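Local coordinates for protein prolyl endopeptidase (Myxococcus xanthus, PDB 2BKL) that probably hydrolyses oligopeptides on the carboxyl side of proline, and far less readily of alanine, as a serine peptidase of the prolyl oligopeptidase family, at residues Val420-Lys425 and Ala479-Arg484. Numbering follows the deposited sequence.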
ATOM      1  N   VAL A 420       8.608  -8.849  19.855  1.00  3.62           N
ATOM      2  CA  VAL A 420       9.721  -9.751  20.014  1.00  4.63           C
ATOM      3  C   VAL A 420      10.731  -9.535  18.906  1.00  4.51           C
ATOM      4  O   VAL A 420      10.436  -8.894  17.884  1.00  4.40           O
ATOM      5  CB  VAL A 420       9.239 -11.221  20.024  1.00  5.01           C
ATOM      6  CG1 VAL A 420       8.245 -11.441  21.161  1.00  6.03           C
ATOM      7  CG2 VAL A 420       8.641 -11.647  18.675  1.00  7.40           C
ATOM      8  N   PHE A 421      11.928 -10.073  19.111  1.00  5.07           N
ATOM      9  CA  PHE A 421      13.030 -10.003  18.196  1.00  4.30           C
ATOM     10  C   PHE A 421      13.630 -11.376  18.011  1.00  4.86           C
ATOM     11  O   PHE A 421      14.077 -11.992  18.988  1.00  7.37           O
ATOM     12  CB  PHE A 421      14.058  -8.974  18.679  1.00  4.33           C
ATOM     13  CG  PHE A 421      13.474  -7.637  18.945  1.00  4.73           C
ATOM     14  CD1 PHE A 421      13.353  -6.735  17.910  1.00  6.06           C
ATOM     15  CD2 PHE A 421      13.008  -7.286  20.182  1.00  5.79           C
ATOM     16  CE1 PHE A 421      12.780  -5.492  18.113  1.00  6.92           C
ATOM     17  CE2 PHE A 421      12.410  -6.008  20.378  1.00  6.44           C
ATOM     18  CZ  PHE A 421      12.296  -5.146  19.315  1.00  5.55           C
ATOM     19  N   TYR A 422      13.663 -11.867  16.787  1.00  4.68           N
ATOM     20  CA  TYR A 422      14.177 -13.214  16.520  1.00  4.97           C
ATOM     21  C   TYR A 422      15.334 -13.139  15.533  1.00  6.24           C
ATOM     22  O   TYR A 422      15.465 -12.179  14.776  1.00  5.92           O
ATOM     23  CB  TYR A 422      13.058 -14.142  15.997  1.00  5.44           C
ATOM     24  CG  TYR A 422      12.486 -13.755  14.669  1.00  5.73           C
ATOM     25  CD1 TYR A 422      11.412 -12.882  14.565  1.00  6.06           C
ATOM     26  CD2 TYR A 422      13.046 -14.226  13.486  1.00  6.83           C
ATOM     27  CE1 TYR A 422      10.935 -12.493  13.328  1.00  5.70           C
ATOM     28  CE2 TYR A 422      12.547 -13.847  12.265  1.00  5.73           C
ATOM     29  CZ  TYR A 422      11.499 -12.980  12.194  1.00  5.18           C
ATOM     30  OH  TYR A 422      11.013 -12.591  10.964  1.00  6.64           O
ATOM     31  N   ALA A 423      16.204 -14.134  15.537  1.00  6.87           N
ATOM     32  CA  ALA A 423      17.338 -14.181  14.631  1.00  6.67           C
ATOM     33  C   ALA A 423      16.970 -14.912  13.369  1.00  6.08           C
ATOM     34  O   ALA A 423      16.422 -16.014  13.414  1.00  8.19           O
ATOM     35  CB  ALA A 423      18.517 -14.849  15.291  1.00  7.66           C
ATOM     36  N   SER A 424      17.278 -14.285  12.240  1.00  5.80           N
ATOM     37  CA  SER A 424      17.218 -14.907  10.927  1.00  5.41           C
ATOM     38  C   SER A 424      18.419 -15.782  10.711  1.00  6.62           C
ATOM     39  O   SER A 424      19.319 -15.797  11.539  1.00  7.44           O
ATOM     40  CB  SER A 424      17.142 -13.811   9.858  1.00  5.09           C
ATOM     41  OG  SER A 424      16.701 -14.359   8.642  1.00  6.79           O
ATOM     42  N   LYS A 425      18.406 -16.505   9.604  1.00  7.79           N
ATOM     43  CA  LYS A 425      19.492 -17.419   9.235  1.00 11.66           C
ATOM     44  C   LYS A 425      20.898 -16.792   9.336  1.00 10.01           C
ATOM     45  O   LYS A 425      21.826 -17.405   9.871  1.00 12.11           O
ATOM     46  CB  LYS A 425      19.238 -17.911   7.808  1.00 15.89           C
ATOM     47  CG  LYS A 425      19.798 -19.251   7.498  1.00 21.48           C
ATOM     48  CD  LYS A 425      19.326 -19.683   6.110  1.00 22.62           C
ATOM     49  CE  LYS A 425      20.219 -19.108   5.048  1.00 24.47           C
ATOM     50  NZ  LYS A 425      20.447 -20.082   3.928  1.00 26.93           N
ATOM     51  N   ALA A 479       0.310 -12.597  14.167  1.00  5.09           N
ATOM     52  CA  ALA A 479       1.693 -12.139  14.216  1.00  4.92           C
ATOM     53  C   ALA A 479       2.022 -11.400  12.944  1.00  4.22           C
ATOM     54  O   ALA A 479       1.576 -11.798  11.863  1.00  4.83           O
ATOM     55  CB  ALA A 479       2.637 -13.332  14.391  1.00  5.48           C
ATOM     56  N   VAL A 480       2.795 -10.326  13.063  1.00  4.53           N
ATOM     57  CA  VAL A 480       3.187  -9.479  11.937  1.00  4.73           C
ATOM     58  C   VAL A 480       4.713  -9.277  12.019  1.00  4.84           C
ATOM     59  O   VAL A 480       5.208  -8.685  12.975  1.00  5.30           O
ATOM     60  CB  VAL A 480       2.449  -8.106  11.968  1.00  7.58           C
ATOM     61  CG1 VAL A 480       2.828  -7.288  10.742  1.00  8.13           C
ATOM     62  CG2 VAL A 480       0.929  -8.314  12.047  1.00  8.90           C
ATOM     63  N   ALA A 481       5.441  -9.783  11.026  1.00  4.82           N
ATOM     64  CA  ALA A 481       6.902  -9.706  11.024  1.00  3.96           C
ATOM     65  C   ALA A 481       7.387  -8.511  10.245  1.00  3.90           C
ATOM     66  O   ALA A 481       6.872  -8.247   9.135  1.00  5.31           O
ATOM     67  CB  ALA A 481       7.493 -10.982  10.480  1.00  6.16           C
ATOM     68  N   ASN A 482       8.389  -7.810  10.762  1.00  3.95           N
ATOM     69  CA  ASN A 482       8.981  -6.635  10.123  1.00  4.34           C
ATOM     70  C   ASN A 482      10.207  -7.069   9.319  1.00  4.96           C
ATOM     71  O   ASN A 482      11.353  -6.690   9.588  1.00  4.76           O
ATOM     72  CB  ASN A 482       9.359  -5.589  11.173  1.00  4.70           C
ATOM     73  CG  ASN A 482       8.171  -5.039  11.896  1.00  6.36           C
ATOM     74  OD1 ASN A 482       7.890  -5.430  13.021  1.00  7.65           O
ATOM     75  ND2 ASN A 482       7.475  -4.109  11.263  1.00  6.28           N
ATOM     76  N   LEU A 483       9.916  -7.834   8.286  1.00  4.30           N
ATOM     77  CA  LEU A 483      10.917  -8.443   7.435  1.00  3.50           C
ATOM     78  C   LEU A 483      11.787  -7.393   6.739  1.00  2.69           C
ATOM     79  O   LEU A 483      11.361  -6.252   6.484  1.00  4.58           O
ATOM     80  CB  LEU A 483      10.251  -9.263   6.359  1.00  4.78           C
ATOM     81  CG  LEU A 483       9.220 -10.279   6.782  1.00  4.61           C
ATOM     82  CD1 LEU A 483       8.533 -10.904   5.532  1.00  4.77           C
ATOM     83  CD2 LEU A 483       9.856 -11.343   7.633  1.00  5.65           C
ATOM     84  N   ARG A 484      13.024  -7.771   6.439  1.00  3.99           N
ATOM     85  CA  ARG A 484      13.860  -6.954   5.550  1.00  4.65           C
ATOM     86  C   ARG A 484      13.136  -6.739   4.212  1.00  3.94           C
ATOM     87  O   ARG A 484      12.139  -7.432   3.889  1.00  5.46           O
ATOM     88  CB  ARG A 484      15.241  -7.570   5.357  1.00  4.57           C
ATOM     89  CG  ARG A 484      16.156  -7.340   6.548  1.00  5.67           C
ATOM     90  CD  ARG A 484      17.514  -8.024   6.450  1.00  4.64           C
ATOM     91  NE  ARG A 484      17.372  -9.466   6.635  1.00  6.93           N
ATOM     92  CZ  ARG A 484      18.380 -10.301   6.574  1.00  6.41           C
ATOM     93  NH1 ARG A 484      19.592  -9.852   6.310  1.00  7.61           N
ATOM     94  NH2 ARG A 484      18.172 -11.595   6.727  1.00  7.39           N
TER
HETATM   95  O   HOH W   1      19.044 -14.441   7.114  1.00 12.71           O
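Two partners grip Ser424 OG: it is hydrogen-bonded to Asp508 OD1, and water 1 donates to it across 2.8 Å. The same water accepts a weak bond of 3.0 Å from Arg484 NH2, lying in the guanidinium plane at its edge, so serine and arginine are joined through the water. Their direct approach, Ser424 OG to Arg484 NH2, is 3.7 Å, too long for a bond. Asp508 completes the link, since its OD1 also forms a salt bridge with Arg484 NH2, while Arg484 NH1 pairs with Asp426. The aspartates would balance the buried guanidinium charge, and an arginine, with several N-H donors on one flat group, suits a place where it must meet two aspartates and a water at once. Its chain bends at chi3 (-73°), turning the guanidinium toward the serine. With OG anti to the backbone N (chi1 -163°), the short serine side chain presents its hydroxyl to the water and to Asp508.

The segments belong to the alpha/beta-hydrolase domain. Strand 415-423 is an outermost strand of its eight-stranded sheet, and strand 429-437 separates it from strand 477-481, so no backbone bond joins the two segments. Residues 482-484 leave the strand through an inverse gamma turn centred on Asn482, closed by a weak bond from Leu483 N to Ala481 O.

Beyond the polar cluster, the tip of Tyr422 reaches the second segment in van der Waals contact: OH lies 3.7 Å from Leu483 CD2 and 3.9 Å from Ala481 CB. Tyrosine is long enough to reach this far, and its buried hydroxyl is satisfied by a hydrogen bond with Asp508 O, on helix 503-518. Ala481 offers a single small methyl to that oxygen, whereas branched Leu483 brings a methyl up to it and also touches Asp508 on the helix.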